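Local coordinates for terminal oxygenase component of carbazole 1,9a-dioxygenase (Nocardioides aromaticivorans, PDB 3GCF), which probably catalyses the 1,9a-dioxygenation of carbazole, passing electrons from a Rieske [2Fe-2S] cluster to a mononuclear non-heme iron, at residues 22-27 and 176-181; 36-41 and 50-55; 170-175 and 291-296; 187-192 and 335-340. All blocks are in the same frame, centred on the assembly; numbering follows the deposited sequence.

Contact 1 (22-27 and 176-181)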
loop_
_atom_site.group_PDB
_atom_site.type_symbol
_atom_site.label_atom_id
_atom_site.label_comp_id
_atom_site.label_asym_id
_atom_site.label_seq_id
_atom_site.Cartn_x
_atom_site.Cartn_y
_atom_site.Cartn_z
ATOM N N PRO A 22 -8.173 -6.881 30.158
ATOM C CA PRO A 22 -7.864 -5.562 29.592
ATOM C C PRO A 22 -6.420 -5.317 29.164
ATOM O O PRO A 22 -6.175 -4.797 28.080
ATOM C CB PRO A 22 -8.308 -4.604 30.694
ATOM C CG PRO A 22 -8.060 -5.397 31.939
ATOM C CD PRO A 22 -8.608 -6.752 31.561
ATOM N N ARG A 23 -5.464 -5.684 30.012
ATOM C CA ARG A 23 -4.066 -5.462 29.676
ATOM C C ARG A 23 -3.579 -6.350 28.536
ATOM O O ARG A 23 -2.602 -6.025 27.859
ATOM C CB ARG A 23 -3.187 -5.644 30.912
ATOM C CG ARG A 23 -3.397 -4.563 31.972
ATOM C CD ARG A 23 -2.071 -4.207 32.614
ATOM N NE ARG A 23 -1.411 -5.421 33.049
ATOM C CZ ARG A 23 -0.098 -5.608 33.081
ATOM N NH1 ARG A 23 0.736 -4.653 32.701
ATOM N NH2 ARG A 23 0.371 -6.776 33.487
ATOM N N TYR A 24 -4.266 -7.468 28.323
ATOM C CA TYR A 24 -3.916 -8.375 27.242
ATOM C C TYR A 24 -4.382 -7.733 25.939
ATOM O O TYR A 24 -3.699 -7.798 24.918
ATOM C CB TYR A 24 -4.615 -9.721 27.427
ATOM C CG TYR A 24 -4.325 -10.716 26.330
ATOM C CD1 TYR A 24 -3.082 -11.333 26.232
ATOM C CD2 TYR A 24 -5.305 -11.058 25.398
ATOM C CE1 TYR A 24 -2.823 -12.274 25.236
ATOM C CE2 TYR A 24 -5.059 -11.991 24.401
ATOM C CZ TYR A 24 -3.821 -12.600 24.326
ATOM O OH TYR A 24 -3.594 -13.566 23.370
ATOM N N LEU A 25 -5.552 -7.106 25.983
ATOM C CA LEU A 25 -6.097 -6.447 24.802
ATOM C C LEU A 25 -5.306 -5.195 24.468
ATOM O O LEU A 25 -5.247 -4.779 23.313
ATOM C CB LEU A 25 -7.562 -6.072 25.016
ATOM C CG LEU A 25 -8.555 -7.216 25.210
ATOM C CD1 LEU A 25 -9.965 -6.659 25.059
ATOM C CD2 LEU A 25 -8.312 -8.311 24.182
ATOM N N GLU A 26 -4.696 -4.597 25.484
ATOM C CA GLU A 26 -3.907 -3.385 25.297
ATOM C C GLU A 26 -2.519 -3.675 24.741
ATOM O O GLU A 26 -1.940 -2.842 24.049
ATOM C CB GLU A 26 -3.758 -2.645 26.627
ATOM C CG GLU A 26 -5.022 -1.982 27.133
ATOM C CD GLU A 26 -4.933 -1.621 28.609
ATOM O OE1 GLU A 26 -3.868 -1.123 29.039
ATOM O OE2 GLU A 26 -5.933 -1.829 29.333
ATOM N N ALA A 27 -1.993 -4.855 25.051
ATOM C CA ALA A 27 -0.656 -5.251 24.620
ATOM C C ALA A 27 -0.576 -5.604 23.137
ATOM O O ALA A 27 -0.046 -6.647 22.755
ATOM C CB ALA A 27 -0.171 -6.424 25.471
ATOM N N ASN A 176 -1.132 -10.181 14.104
ATOM C CA ASN A 176 -0.750 -9.720 15.428
ATOM C C ASN A 176 -0.184 -10.952 16.131
ATOM O O ASN A 176 -0.591 -12.077 15.832
ATOM C CB ASN A 176 -1.978 -9.211 16.180
ATOM C CG ASN A 176 -1.641 -8.717 17.567
ATOM O OD1 ASN A 176 -1.935 -9.384 18.561
ATOM N ND2 ASN A 176 -1.034 -7.537 17.645
ATOM N N TRP A 177 0.739 -10.743 17.064
ATOM C CA TRP A 177 1.366 -11.843 17.784
ATOM C C TRP A 177 0.391 -12.680 18.605
ATOM O O TRP A 177 0.573 -13.890 18.744
ATOM C CB TRP A 177 2.466 -11.317 18.713
ATOM C CG TRP A 177 1.943 -10.521 19.875
ATOM C CD1 TRP A 177 1.494 -9.235 19.852
ATOM C CD2 TRP A 177 1.795 -10.975 21.228
ATOM N NE1 TRP A 177 1.078 -8.855 21.105
ATOM C CE2 TRP A 177 1.249 -9.904 21.970
ATOM C CE3 TRP A 177 2.071 -12.182 21.886
ATOM C CZ2 TRP A 177 0.970 -10.003 23.341
ATOM C CZ3 TRP A 177 1.795 -12.281 23.251
ATOM C CH2 TRP A 177 1.250 -11.197 23.961
ATOM N N ARG A 178 -0.636 -12.043 19.161
ATOM C CA ARG A 178 -1.598 -12.773 19.974
ATOM C C ARG A 178 -2.337 -13.836 19.164
ATOM O O ARG A 178 -2.719 -14.873 19.701
ATOM C CB ARG A 178 -2.575 -11.794 20.634
ATOM C CG ARG A 178 -1.883 -10.881 21.651
ATOM C CD ARG A 178 -2.734 -9.686 22.049
ATOM N NE ARG A 178 -3.098 -8.885 20.886
ATOM C CZ ARG A 178 -3.757 -7.732 20.940
ATOM N NH1 ARG A 178 -4.129 -7.226 22.112
ATOM N NH2 ARG A 178 -4.059 -7.093 19.816
ATOM N N LEU A 179 -2.529 -13.589 17.870
ATOM C CA LEU A 179 -3.202 -14.571 17.026
ATOM C C LEU A 179 -2.268 -15.767 16.830
ATOM O O LEU A 179 -2.719 -16.880 16.577
ATOM C CB LEU A 179 -3.579 -13.964 15.670
ATOM C CG LEU A 179 -4.554 -12.780 15.730
ATOM C CD1 LEU A 179 -4.891 -12.299 14.320
ATOM C CD2 LEU A 179 -5.817 -13.205 16.469
ATOM N N GLY A 180 -0.964 -15.529 16.945
ATOM C CA GLY A 180 -0.005 -16.610 16.802
ATOM C C GLY A 180 -0.050 -17.499 18.034
ATOM O O GLY A 180 -0.186 -18.726 17.934
ATOM N N VAL A 181 0.056 -16.875 19.206
ATOM C CA VAL A 181 0.017 -17.595 20.479
ATOM C C VAL A 181 -1.258 -18.432 20.592
ATOM O O VAL A 181 -1.210 -19.626 20.890
ATOM C CB VAL A 181 0.034 -16.623 21.689
ATOM C CG1 VAL A 181 0.047 -17.425 22.992
ATOM C CG2 VAL A 181 1.244 -15.701 21.617
#
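R178 NH1 grips two successive carbonyls at the C-terminal end of helix 22-26, lying 2.9 Å from Y24 O and 2.9 Å from L25 O. Both oxygens lie close to the guanidinium plane, but the bonds differ: NH1 meets Y24 O in its carbonyl plane, on a lone pair, and stands above the plane of L25 O, with a C=O...N angle of 97°. The other side of the guanidinium is held by N176, the N-cap of helix 177-184. N176 OD1 takes R178 NE at 2.6 Å and R178 N at 3.0 Å, from opposite faces of its amide plane. R178 bends at chi3 (-58°), which sets NE toward N176 OD1. N176 ND2 bonds T28 O and E295 O. Beside this, W177 NE1 donates to A27 O at 3.0 Å, with a C=O...N angle of 164° and the oxygen in the indole plane. Outward, R178 CD sits over one face of the Y24 ring, a CH-pi contact 4.0 Å from its centroid, while R178 CB packs 3.4 Å from Y24 OH. That hydroxyl hydrogen-bonds E182 and W369. A27 CB and W177 CZ2 add apolar packing at 4.3 Å. An alanine in place of R178 removes NH1 and CD, and would probably leave the Y24 and L25 carbonyls without a mate and a gap over the Y24 ring. The chemistry joins the C-terminal end of helix 22-26 to the start of helix 177-184 mainly through one arginine, with the W177-A27 bond beside it; the arginine's positive charge would be favoured by the carbonyl-rich helix end.

Contact 2 (36-41 and 50-55)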
loop_
_atom_site.group_PDB
_atom_site.type_symbol
_atom_site.label_atom_id
_atom_site.label_comp_id
_atom_site.label_asym_id
_atom_site.label_seq_id
_atom_site.Cartn_x
_atom_site.Cartn_y
_atom_site.Cartn_z
ATOM N N HIS A 36 12.910 -11.882 25.026
ATOM C CA HIS A 36 12.281 -12.354 23.792
ATOM C C HIS A 36 13.388 -12.795 22.839
ATOM O O HIS A 36 14.442 -12.172 22.784
ATOM C CB HIS A 36 11.484 -11.230 23.115
ATOM C CG HIS A 36 10.220 -10.858 23.825
ATOM N ND1 HIS A 36 9.086 -11.640 23.783
ATOM C CD2 HIS A 36 9.907 -9.778 24.580
ATOM C CE1 HIS A 36 8.127 -11.057 24.482
ATOM N NE2 HIS A 36 8.599 -9.926 24.977
ATOM N N PRO A 37 13.171 -13.886 22.089
ATOM C CA PRO A 37 14.213 -14.329 21.156
ATOM C C PRO A 37 14.304 -13.356 19.982
ATOM O O PRO A 37 13.292 -12.806 19.545
ATOM C CB PRO A 37 13.727 -15.713 20.727
ATOM C CG PRO A 37 12.228 -15.590 20.824
ATOM C CD PRO A 37 12.052 -14.843 22.123
ATOM N N ALA A 38 15.514 -13.145 19.475
ATOM C CA ALA A 38 15.725 -12.236 18.354
ATOM C C ALA A 38 16.240 -12.984 17.132
ATOM O O ALA A 38 15.894 -12.666 15.997
ATOM C CB ALA A 38 16.729 -11.149 18.746
ATOM N N ALA A 39 17.071 -13.986 17.374
ATOM C CA ALA A 39 17.663 -14.744 16.290
ATOM C C ALA A 39 18.348 -15.966 16.861
ATOM O O ALA A 39 18.333 -16.190 18.071
ATOM C CB ALA A 39 18.688 -13.874 15.568
ATOM N N PHE A 40 18.952 -16.755 15.982
ATOM C CA PHE A 40 19.683 -17.933 16.411
ATOM C C PHE A 40 21.153 -17.554 16.458
ATOM O O PHE A 40 21.636 -16.794 15.617
ATOM C CB PHE A 40 19.431 -19.085 15.445
ATOM C CG PHE A 40 18.054 -19.651 15.560
ATOM C CD1 PHE A 40 17.746 -20.555 16.573
ATOM C CD2 PHE A 40 17.036 -19.215 14.716
ATOM C CE1 PHE A 40 16.440 -21.014 16.749
ATOM C CE2 PHE A 40 15.727 -19.666 14.884
ATOM C CZ PHE A 40 15.429 -20.565 15.903
ATOM N N ASP A 41 21.855 -18.078 17.454
ATOM C CA ASP A 41 23.263 -17.774 17.631
ATOM C C ASP A 41 24.109 -18.005 16.381
ATOM O O ASP A 41 25.009 -17.216 16.079
ATOM C CB ASP A 41 23.827 -18.591 18.791
ATOM C CG ASP A 41 25.195 -18.113 19.221
ATOM O OD1 ASP A 41 25.342 -16.908 19.522
ATOM O OD2 ASP A 41 26.121 -18.939 19.262
ATOM N N VAL A 50 23.033 -8.577 11.897
ATOM C CA VAL A 50 21.690 -9.100 11.679
ATOM C C VAL A 50 20.727 -8.077 12.246
ATOM O O VAL A 50 20.797 -7.735 13.428
ATOM C CB VAL A 50 21.455 -10.447 12.385
ATOM C CG1 VAL A 50 19.995 -10.859 12.216
ATOM C CG2 VAL A 50 22.375 -11.515 11.797
ATOM N N ALA A 51 19.836 -7.575 11.400
ATOM C CA ALA A 51 18.875 -6.580 11.842
ATOM C C ALA A 51 17.544 -7.237 12.185
ATOM O O ALA A 51 17.040 -8.067 11.431
ATOM C CB ALA A 51 18.677 -5.523 10.753
ATOM N N VAL A 52 16.982 -6.869 13.330
ATOM C CA VAL A 52 15.702 -7.413 13.749
ATOM C C VAL A 52 14.810 -6.293 14.274
ATOM O O VAL A 52 15.291 -5.220 14.642
ATOM C CB VAL A 52 15.861 -8.489 14.869
ATOM C CG1 VAL A 52 16.783 -9.606 14.402
ATOM C CG2 VAL A 52 16.388 -7.846 16.145
ATOM N N THR A 53 13.508 -6.546 14.286
ATOM C CA THR A 53 12.544 -5.583 14.792
ATOM C C THR A 53 11.770 -6.333 15.858
ATOM O O THR A 53 11.166 -7.372 15.582
ATOM C CB THR A 53 11.581 -5.100 13.683
ATOM O OG1 THR A 53 12.334 -4.461 12.648
ATOM C CG2 THR A 53 10.579 -4.096 14.240
ATOM N N MET A 54 11.800 -5.815 17.078
ATOM C CA MET A 54 11.117 -6.468 18.181
ATOM C C MET A 54 10.234 -5.491 18.931
ATOM O O MET A 54 10.699 -4.440 19.371
ATOM C CB MET A 54 12.144 -7.070 19.141
ATOM C CG MET A 54 13.053 -8.108 18.500
ATOM S SD MET A 54 14.423 -8.590 19.573
ATOM C CE MET A 54 13.534 -9.467 20.879
ATOM N N LEU A 55 8.961 -5.845 19.071
ATOM C CA LEU A 55 8.008 -5.005 19.776
ATOM C C LEU A 55 8.098 -3.549 19.323
ATOM O O LEU A 55 8.115 -2.632 20.146
ATOM C CB LEU A 55 8.239 -5.111 21.290
ATOM C CG LEU A 55 7.883 -6.452 21.951
ATOM C CD1 LEU A 55 8.925 -7.511 21.626
ATOM C CD2 LEU A 55 7.794 -6.260 23.454
#
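H36 meets L55 through its imidazole, whose polar end, NE2, is hydrogen-bonded to F31 O earlier in the chain. L55 CD1 lies over one face of this ring, offset toward the rim, 3.9 Å from H36 CD2; the two side chains cross at about a right angle. With NE2 tied to F31, the imidazole is likely to be limited in its rotation, which would keep that face to the leucine. The next step is made by M54. Its chain bends at chi3 (68°), placing CE 3.5 Å from H36 CB and 3.4 Å from H36 O. The same methyl is 3.6 Å from P37 O, so it lies against two successive carbonyl oxygens. M54 SD packs 3.5 Å from A38 CB. Farther along, V52 CG1 approaches A38 O at 3.6 Å, and V52 CG2 adds a looser apolar contact with A38 CB. The two strands run nearly antiparallel, 158° between their directions, but with axes 7.8 Å apart they meet through side chains instead of pairing by backbone. They are the outermost strands of a six-stranded antiparallel sheet in the Rieske domain, which curls until its edges face each other. Strand 34-40 pairs with strand 138-143, where A38 and A39 both face V139 in a classic beta bulge; strand 49-54 pairs with strand 57-64, and P37 and L55 pack against strand 285-292 of the catalytic domain.

Contact 3 (170-175 and 291-296)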
loop_
_atom_site.group_PDB
_atom_site.type_symbol
_atom_site.label_atom_id
_atom_site.label_comp_id
_atom_site.label_asym_id
_atom_site.label_seq_id
_atom_site.Cartn_x
_atom_site.Cartn_y
_atom_site.Cartn_z
ATOM N N ARG A 170 13.092 -19.439 12.242
ATOM C CA ARG A 170 12.186 -18.335 12.525
ATOM C C ARG A 170 11.730 -17.792 11.193
ATOM O O ARG A 170 12.417 -17.957 10.185
ATOM C CB ARG A 170 12.895 -17.232 13.323
ATOM C CG ARG A 170 14.076 -16.566 12.607
ATOM C CD ARG A 170 14.835 -15.641 13.565
ATOM N NE ARG A 170 15.988 -14.985 12.949
ATOM C CZ ARG A 170 15.953 -13.786 12.371
ATOM N NH1 ARG A 170 14.819 -13.092 12.316
ATOM N NH2 ARG A 170 17.063 -13.268 11.862
ATOM N N ARG A 171 10.565 -17.160 11.187
ATOM C CA ARG A 171 10.021 -16.578 9.974
ATOM C C ARG A 171 9.032 -15.505 10.402
ATOM O O ARG A 171 8.566 -15.495 11.545
ATOM C CB ARG A 171 9.304 -17.645 9.135
ATOM C CG ARG A 171 7.887 -17.962 9.615
ATOM C CD ARG A 171 7.253 -19.103 8.827
ATOM N NE ARG A 171 7.563 -20.411 9.394
ATOM C CZ ARG A 171 7.186 -21.565 8.851
ATOM N NH1 ARG A 171 6.490 -21.569 7.722
ATOM N NH2 ARG A 171 7.490 -22.716 9.441
ATOM N N THR A 172 8.717 -14.611 9.477
ATOM C CA THR A 172 7.780 -13.521 9.713
ATOM C C THR A 172 6.368 -13.971 9.351
ATOM O O THR A 172 6.179 -14.651 8.350
ATOM C CB THR A 172 8.162 -12.302 8.846
ATOM O OG1 THR A 172 9.479 -11.861 9.207
ATOM C CG2 THR A 172 7.167 -11.157 9.035
ATOM N N VAL A 173 5.386 -13.597 10.172
ATOM C CA VAL A 173 3.982 -13.939 9.936
ATOM C C VAL A 173 3.183 -12.637 9.946
ATOM O O VAL A 173 3.392 -11.781 10.808
ATOM C CB VAL A 173 3.422 -14.876 11.035
ATOM C CG1 VAL A 173 1.944 -15.170 10.772
ATOM C CG2 VAL A 173 4.214 -16.178 11.061
ATOM N N GLN A 174 2.275 -12.485 8.986
ATOM C CA GLN A 174 1.492 -11.263 8.882
ATOM C C GLN A 174 0.221 -11.240 9.734
ATOM O O GLN A 174 -0.887 -11.196 9.205
ATOM C CB GLN A 174 1.122 -10.993 7.419
ATOM C CG GLN A 174 2.297 -11.003 6.430
ATOM C CD GLN A 174 3.356 -9.945 6.738
ATOM O OE1 GLN A 174 3.036 -8.787 6.991
ATOM N NE2 GLN A 174 4.624 -10.343 6.697
ATOM N N SER A 175 0.379 -11.275 11.051
ATOM C CA SER A 175 -0.760 -11.201 11.954
ATOM C C SER A 175 -0.235 -10.711 13.282
ATOM O O SER A 175 0.965 -10.803 13.556
ATOM C CB SER A 175 -1.426 -12.577 12.154
ATOM O OG SER A 175 -0.917 -13.260 13.297
ATOM N N VAL A 291 7.102 -13.403 18.761
ATOM C CA VAL A 291 7.564 -12.066 19.098
ATOM C C VAL A 291 6.985 -10.994 18.190
ATOM O O VAL A 291 7.145 -11.039 16.974
ATOM C CB VAL A 291 9.106 -12.000 19.054
ATOM C CG1 VAL A 291 9.600 -10.696 19.684
ATOM C CG2 VAL A 291 9.691 -13.206 19.787
ATOM N N PRO A 292 6.296 -10.010 18.775
ATOM C CA PRO A 292 5.705 -8.939 17.970
ATOM C C PRO A 292 6.774 -8.183 17.176
ATOM O O PRO A 292 7.860 -7.910 17.685
ATOM C CB PRO A 292 5.044 -8.034 19.017
ATOM C CG PRO A 292 4.828 -8.940 20.194
ATOM C CD PRO A 292 6.074 -9.773 20.211
ATOM N N ILE A 293 6.467 -7.878 15.920
ATOM C CA ILE A 293 7.369 -7.111 15.074
ATOM C C ILE A 293 6.734 -5.726 15.063
ATOM O O ILE A 293 7.373 -4.728 15.393
ATOM C CB ILE A 293 7.427 -7.676 13.647
ATOM C CG1 ILE A 293 8.198 -9.001 13.653
ATOM C CG2 ILE A 293 8.082 -6.666 12.707
ATOM C CD1 ILE A 293 8.157 -9.753 12.341
ATOM N N SER A 294 5.457 -5.692 14.705
ATOM C CA SER A 294 4.680 -4.463 14.674
ATOM C C SER A 294 3.311 -4.818 15.244
ATOM O O SER A 294 3.138 -5.877 15.848
ATOM C CB SER A 294 4.532 -3.948 13.241
ATOM O OG SER A 294 3.786 -4.859 12.452
ATOM N N GLU A 295 2.338 -3.941 15.059
ATOM C CA GLU A 295 1.004 -4.203 15.572
ATOM C C GLU A 295 0.297 -5.293 14.768
ATOM O O GLU A 295 -0.646 -5.918 15.255
ATOM C CB GLU A 295 0.164 -2.915 15.550
ATOM C CG GLU A 295 0.570 -1.861 16.585
ATOM C CD GLU A 295 1.755 -0.986 16.155
ATOM O OE1 GLU A 295 2.394 -1.266 15.108
ATOM O OE2 GLU A 295 2.046 -0.007 16.881
ATOM N N THR A 296 0.763 -5.533 13.547
ATOM C CA THR A 296 0.130 -6.523 12.676
ATOM C C THR A 296 1.048 -7.650 12.209
ATOM O O THR A 296 0.680 -8.422 11.319
ATOM C CB THR A 296 -0.446 -5.841 11.414
ATOM O OG1 THR A 296 0.633 -5.394 10.582
ATOM C CG2 THR A 296 -1.301 -4.635 11.795
#
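The seven-stranded antiparallel sheet of the Bet v 1-like catalytic domain brings T172, on its edge strand 164-173, to I293, where strand 285-292 runs into the connection to strand 298-307. Strand 298-307 lies between these two strands in the sheet, so the contact reaches across the hairpin's second arm near its start. T172 CG2 and I293 CD1 meet at 3.7 Å, the two side chains crossing at about a right angle. The methyl of T172 is placed anti to its backbone N, and OG1 turns beside that N, 4.0 Å from I293 CD1; the hydroxyl itself is hydrogen-bonded to E299 OE1, which probably holds the threonine in this rotation. I293 also packs on E299, so one glutamate side chain borders both partners. Beyond T172 the strand ends in an inverse gamma turn centred on Q174, closed by a weak bond from S175 N to V173 O at 3.1 Å. Here the backbones approach: S175 N is 2.9 Å from T296 O, but at an angle too poor for a hydrogen bond. Q174 C is 3.3 Å from the same oxygen. Q174 OE1 is engaged by Q297, and S175 O by H298 ND1, tying the turn to the last residue of the connection and the first of strand 298-307. V173 places its side chain about 8 Å from that of the iron ligand D337. The connection is folded by an ST turn in which S294 OG accepts from T296 N at 3.3 Å.

Contact 4 (187-192 and 335-340). With FE2 (Fe (II) ion), chain P.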
loop_
_atom_site.group_PDB
_atom_site.type_symbol
_atom_site.label_atom_id
_atom_site.label_comp_id
_atom_site.label_asym_id
_atom_site.label_seq_id
_atom_site.Cartn_x
_atom_site.Cartn_y
_atom_site.Cartn_z
ATOM N N THR A 187 -6.511 -26.355 21.208
ATOM C CA THR A 187 -6.637 -27.809 21.128
ATOM C C THR A 187 -7.584 -28.410 20.084
ATOM O O THR A 187 -7.615 -29.632 19.913
ATOM C CB THR A 187 -6.988 -28.409 22.513
ATOM O OG1 THR A 187 -8.323 -28.046 22.873
ATOM C CG2 THR A 187 -6.031 -27.882 23.577
ATOM N N THR A 188 -8.349 -27.579 19.383
ATOM C CA THR A 188 -9.241 -28.110 18.357
ATOM C C THR A 188 -8.926 -27.594 16.947
ATOM O O THR A 188 -9.514 -28.056 15.972
ATOM C CB THR A 188 -10.734 -27.839 18.688
ATOM O OG1 THR A 188 -10.974 -26.427 18.763
ATOM C CG2 THR A 188 -11.102 -28.488 20.012
ATOM N N HIS A 189 -7.989 -26.657 16.829
ATOM C CA HIS A 189 -7.636 -26.137 15.512
ATOM C C HIS A 189 -6.883 -27.201 14.702
ATOM O O HIS A 189 -6.746 -27.079 13.482
ATOM C CB HIS A 189 -6.745 -24.889 15.631
ATOM C CG HIS A 189 -5.276 -25.193 15.624
ATOM N ND1 HIS A 189 -4.610 -25.694 16.723
ATOM C CD2 HIS A 189 -4.356 -25.113 14.632
ATOM C CE1 HIS A 189 -3.343 -25.907 16.408
ATOM N NE2 HIS A 189 -3.164 -25.563 15.145
ATOM N N ILE A 190 -6.398 -28.243 15.377
ATOM C CA ILE A 190 -5.625 -29.282 14.703
ATOM C C ILE A 190 -6.395 -29.998 13.606
ATOM O O ILE A 190 -5.826 -30.772 12.828
ATOM C CB ILE A 190 -5.054 -30.312 15.708
ATOM C CG1 ILE A 190 -6.180 -31.051 16.427
ATOM C CG2 ILE A 190 -4.133 -29.590 16.701
ATOM C CD1 ILE A 190 -5.675 -32.052 17.464
ATOM N N PHE A 191 -7.692 -29.723 13.551
ATOM C CA PHE A 191 -8.562 -30.275 12.523
ATOM C C PHE A 191 -7.943 -29.917 11.164
ATOM O O PHE A 191 -7.837 -30.764 10.277
ATOM C CB PHE A 191 -9.954 -29.636 12.656
ATOM C CG PHE A 191 -10.880 -29.912 11.501
ATOM C CD1 PHE A 191 -11.349 -31.199 11.252
ATOM C CD2 PHE A 191 -11.305 -28.873 10.674
ATOM C CE1 PHE A 191 -12.232 -31.448 10.196
ATOM C CE2 PHE A 191 -12.191 -29.110 9.610
ATOM C CZ PHE A 191 -12.654 -30.401 9.373
ATOM N N MET A 192 -7.507 -28.664 11.029
ATOM C CA MET A 192 -6.926 -28.171 9.782
ATOM C C MET A 192 -5.619 -28.846 9.369
ATOM O O MET A 192 -5.185 -28.703 8.226
ATOM C CB MET A 192 -6.693 -26.657 9.866
ATOM C CG MET A 192 -5.382 -26.262 10.540
ATOM S SD MET A 192 -5.047 -24.482 10.508
ATOM C CE MET A 192 -4.682 -24.247 8.781
ATOM N N ASP A 335 3.400 -25.132 8.358
ATOM C CA ASP A 335 3.196 -24.067 7.379
ATOM C C ASP A 335 1.753 -23.565 7.336
ATOM O O ASP A 335 1.523 -22.359 7.228
ATOM C CB ASP A 335 3.631 -24.510 5.977
ATOM C CG ASP A 335 5.136 -24.444 5.789
ATOM O OD1 ASP A 335 5.823 -23.809 6.622
ATOM O OD2 ASP A 335 5.632 -25.015 4.799
ATOM N N ASP A 336 0.786 -24.473 7.430
ATOM C CA ASP A 336 -0.621 -24.072 7.403
ATOM C C ASP A 336 -0.998 -23.136 8.539
ATOM O O ASP A 336 -1.931 -22.348 8.406
ATOM C CB ASP A 336 -1.545 -25.291 7.440
ATOM C CG ASP A 336 -1.553 -26.055 6.132
ATOM O OD1 ASP A 336 -1.461 -25.406 5.069
ATOM O OD2 ASP A 336 -1.664 -27.299 6.163
ATOM N N ASP A 337 -0.289 -23.223 9.661
ATOM C CA ASP A 337 -0.586 -22.355 10.793
ATOM C C ASP A 337 -0.348 -20.893 10.434
ATOM O O ASP A 337 -0.961 -20.000 11.016
ATOM C CB ASP A 337 0.270 -22.724 12.013
ATOM C CG ASP A 337 -0.239 -23.961 12.737
ATOM O OD1 ASP A 337 -1.466 -24.071 12.934
ATOM O OD2 ASP A 337 0.587 -24.815 13.126
ATOM N N VAL A 338 0.537 -20.651 9.470
ATOM C CA VAL A 338 0.847 -19.288 9.056
ATOM C C VAL A 338 -0.359 -18.587 8.421
ATOM O O VAL A 338 -0.784 -17.537 8.902
ATOM C CB VAL A 338 2.049 -19.259 8.074
ATOM C CG1 VAL A 338 2.303 -17.827 7.592
ATOM C CG2 VAL A 338 3.296 -19.799 8.772
ATOM N N TRP A 339 -0.932 -19.153 7.362
ATOM C CA TRP A 339 -2.083 -18.483 6.760
ATOM C C TRP A 339 -3.309 -18.548 7.666
ATOM O O TRP A 339 -4.204 -17.712 7.565
ATOM C CB TRP A 339 -2.415 -19.038 5.361
ATOM C CG TRP A 339 -2.727 -20.513 5.258
ATOM C CD1 TRP A 339 -1.861 -21.509 4.905
ATOM C CD2 TRP A 339 -4.005 -21.142 5.443
ATOM N NE1 TRP A 339 -2.519 -22.716 4.854
ATOM C CE2 TRP A 339 -3.835 -22.521 5.180
ATOM C CE3 TRP A 339 -5.278 -20.674 5.800
ATOM C CZ2 TRP A 339 -4.891 -23.442 5.265
ATOM C CZ3 TRP A 339 -6.334 -21.592 5.886
ATOM C CH2 TRP A 339 -6.127 -22.961 5.618
ATOM N N ALA A 340 -3.346 -19.531 8.562
ATOM C CA ALA A 340 -4.469 -19.643 9.483
ATOM C C ALA A 340 -4.476 -18.412 10.382
ATOM O O ALA A 340 -5.525 -17.833 10.652
ATOM C CB ALA A 340 -4.346 -20.910 10.327
HETATM FE FE FE2 P . -1.255 -25.674 14.224
HETATM O O HOH W 1 -0.150 -26.963 15.420
HETATM O O HOH W 2 -0.760 -24.346 15.662
#
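M192 lays its CE methyl over one face of the W339 indole, offset toward the rim and 3.6 Å from W339 CZ2. The chain bends at chi3 (-71°), setting CE 3.6 Å from D336 CB and 3.4 Å from D336 O, while M192 SD packs 3.6 Å from A340 CB. W339 is steadied by its own helix: NE1 donates to D336 OD1 at 2.9 Å, meeting the anti side of the carboxylate. An alanine in place of W339 removes the ring under the methionine methyl and the donor to D336 OD1, and would probably leave a gap beside M192 CE and the D336 carboxylate freer to turn. The ring also meets W97 of the second subunit. Alongside this packing, H189 and D337 bind the catalytic-domain iron in the facial triad of two histidines and one carboxylate that H193 completes. H189 NE2 bonds the metal at 2.1 Å. D337 chelates it through both oxygens, OD1 at 2.1 Å and OD2 at 2.3 Å, and two waters are also bound. Imidazole and carboxylate planes stand 44° apart, and H189 NE2 comes near D337 OD1 because both bind the iron. Second-shell bonds position the ligands: H189 ND1 with D186 O, D337 OD2 with N334 ND2, D337 OD1 with N183 ND2. H189 also packs on Y98 of the second subunit, next to the cluster ligand H99 of that chain, consistent with the electron path between subunits known in this family.

From the N terminus, contact 1 closes a loop of 148 residues, bringing helix 22-26 against helix 177-184. Within that loop lies contact 2, a short closure between the edge strands of the Rieske-domain sheet. Contact 3 opens at 170-175, inside the span of contact 1, and closes at 291-296, so the two cross; N176 ND2 and E295 O link them. It also meets contact 2, where L55 N reaches P292 O, joining Rieske and catalytic domains. Contact 4 opens after contact 1 has closed and crosses contact 3, ending on helix 335-350; the R171-D335 salt bridge ties the catalytic sheet to this iron-binding helix.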